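Local coordinates for protein glutaconate CoA-transferase subunit A (Acidaminococcus fermentans, PDB 1POI) that forms the large subunit of the enzyme that transfers CoA from acetyl-CoA to glutaconate and (R)-2-hydroxyglutarate in glutamate degradation, at residues A[31-36]-A[238-243]. Sequence-based numbering, arbitrary orientation.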
loop_
_atom_site.group_PDB
_atom_site.type_symbol
_atom_site.label_atom_id
_atom_site.label_comp_id
_atom_site.label_asym_id
_atom_site.label_seq_id
_atom_site.Cartn_x
_atom_site.Cartn_y
_atom_site.Cartn_z
ATOM N N PRO A 31 9.417 -11.424 -23.260
ATOM C CA PRO A 31 8.133 -12.047 -23.611
ATOM C C PRO A 31 8.272 -13.459 -24.237
ATOM O O PRO A 31 8.077 -13.648 -25.452
ATOM C CB PRO A 31 7.538 -11.030 -24.580
ATOM C CG PRO A 31 8.780 -10.550 -25.312
ATOM C CD PRO A 31 9.758 -10.329 -24.188
ATOM N N TYR A 32 8.539 -14.460 -23.395
ATOM C CA TYR A 32 8.711 -15.844 -23.859
ATOM C C TYR A 32 7.475 -16.569 -24.391
ATOM O O TYR A 32 7.539 -17.157 -25.464
ATOM C CB TYR A 32 9.406 -16.705 -22.795
ATOM C CG TYR A 32 10.910 -16.593 -22.857
ATOM C CD1 TYR A 32 11.624 -17.272 -23.819
ATOM C CD2 TYR A 32 11.608 -15.766 -21.992
ATOM C CE1 TYR A 32 12.980 -17.125 -23.932
ATOM C CE2 TYR A 32 12.968 -15.617 -22.105
ATOM C CZ TYR A 32 13.643 -16.299 -23.081
ATOM O OH TYR A 32 14.992 -16.121 -23.253
ATOM N N ALA A 33 6.349 -16.531 -23.679
ATOM C CA ALA A 33 5.157 -17.230 -24.178
ATOM C C ALA A 33 4.917 -16.866 -25.639
ATOM O O ALA A 33 4.775 -17.743 -26.490
ATOM C CB ALA A 33 3.934 -16.888 -23.353
ATOM N N ALA A 34 5.002 -15.564 -25.916
ATOM C CA ALA A 34 4.807 -14.995 -27.245
ATOM C C ALA A 34 5.865 -15.469 -28.222
ATOM O O ALA A 34 5.532 -15.919 -29.312
ATOM C CB ALA A 34 4.821 -13.480 -27.175
ATOM N N VAL A 35 7.137 -15.334 -27.868
ATOM C CA VAL A 35 8.188 -15.771 -28.770
ATOM C C VAL A 35 7.967 -17.228 -29.158
ATOM O O VAL A 35 8.391 -17.681 -30.221
ATOM C CB VAL A 35 9.570 -15.546 -28.163
ATOM C CG1 VAL A 35 10.642 -16.360 -28.902
ATOM C CG2 VAL A 35 9.902 -14.090 -28.251
ATOM N N PHE A 36 7.241 -17.956 -28.330
ATOM C CA PHE A 36 6.974 -19.337 -28.658
ATOM C C PHE A 36 5.973 -19.443 -29.786
ATOM O O PHE A 36 6.170 -20.229 -30.696
ATOM C CB PHE A 36 6.489 -20.119 -27.435
ATOM C CG PHE A 36 7.592 -20.795 -26.687
ATOM C CD1 PHE A 36 8.892 -20.307 -26.759
ATOM C CD2 PHE A 36 7.340 -21.940 -25.931
ATOM C CE1 PHE A 36 9.941 -20.949 -26.097
ATOM C CE2 PHE A 36 8.389 -22.594 -25.265
ATOM C CZ PHE A 36 9.692 -22.092 -25.351
ATOM N N VAL A 238 -3.193 -10.273 -23.752
ATOM C CA VAL A 238 -3.252 -11.729 -23.585
ATOM C C VAL A 238 -2.852 -12.196 -22.171
ATOM O O VAL A 238 -1.766 -11.871 -21.683
ATOM C CB VAL A 238 -2.308 -12.442 -24.611
ATOM C CG1 VAL A 238 -2.498 -13.936 -24.548
ATOM C CG2 VAL A 238 -2.539 -11.923 -26.023
ATOM N N LEU A 239 -3.713 -12.971 -21.522
ATOM C CA LEU A 239 -3.410 -13.482 -20.175
ATOM C C LEU A 239 -2.406 -14.624 -20.289
ATOM O O LEU A 239 -2.713 -15.651 -20.860
ATOM C CB LEU A 239 -4.689 -13.981 -19.489
ATOM C CG LEU A 239 -4.608 -14.345 -17.996
ATOM C CD1 LEU A 239 -3.845 -13.291 -17.216
ATOM C CD2 LEU A 239 -6.007 -14.512 -17.395
ATOM N N ALA A 240 -1.189 -14.419 -19.818
ATOM C CA ALA A 240 -0.165 -15.448 -19.878
ATOM C C ALA A 240 0.705 -15.516 -18.618
ATOM O O ALA A 240 1.772 -14.882 -18.560
ATOM C CB ALA A 240 0.690 -15.255 -21.068
ATOM N N PRO A 241 0.241 -16.266 -17.586
ATOM C CA PRO A 241 0.914 -16.475 -16.300
ATOM C C PRO A 241 2.297 -17.059 -16.494
ATOM O O PRO A 241 2.446 -18.075 -17.155
ATOM C CB PRO A 241 0.001 -17.461 -15.604
ATOM C CG PRO A 241 -1.345 -17.001 -16.048
ATOM C CD PRO A 241 -1.135 -16.791 -17.529
ATOM N N TYR A 242 3.291 -16.444 -15.855
ATOM C CA TYR A 242 4.694 -16.837 -15.962
ATOM C C TYR A 242 5.141 -16.752 -17.406
ATOM O O TYR A 242 6.103 -17.420 -17.801
ATOM C CB TYR A 242 4.958 -18.255 -15.424
ATOM C CG TYR A 242 4.615 -18.441 -13.975
ATOM C CD1 TYR A 242 3.313 -18.755 -13.609
ATOM C CD2 TYR A 242 5.574 -18.267 -12.962
ATOM C CE1 TYR A 242 2.940 -18.892 -12.272
ATOM C CE2 TYR A 242 5.207 -18.402 -11.596
ATOM C CZ TYR A 242 3.872 -18.716 -11.277
ATOM O OH TYR A 242 3.410 -18.832 -9.981
ATOM N N GLY A 243 4.456 -15.908 -18.180
ATOM C CA GLY A 243 4.794 -15.725 -19.578
ATOM C C GLY A 243 6.217 -15.271 -19.841
ATOM O O GLY A 243 6.657 -15.259 -20.995
#
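With psi near -11°, G243 ends the type II turn of 240-243 with its carbonyl directed at A33, in the opening turn of helix 32-40. A33 N donates to G243 O over 3.0 Å, an almost straight bond (166° at the hydrogen) in which the donor lies slightly off the carbonyl plane. This bond carries the contact; Y32 N also approaches the same G243 O, to 3.2 Å. The turn offers an acceptor at a helix N-terminus, where first-turn amides have no acceptor from a preceding turn; the positive end of the helix dipole would be expected to favour such an oxygen. Beside the bond, Y32 CB lies 3.6 Å from G243 O, but chi1 of -85° carries the phenol away from the turn, toward N76, P246 and S247. On the apolar side, A33 CB points at the turn, 4.0 Å from G243 CA and 4.3 Å from A240 CB. The turn holds its own shape through G243 N to A240 O, at 2.9 Å. The contact therefore joins the helix following strand 19-22 to the loop leaving strand 236-239, the outermost strand of the parallel sheet within this chain, with L6 of helix 6-13 and H287 of helix 287-294 also packing on A33.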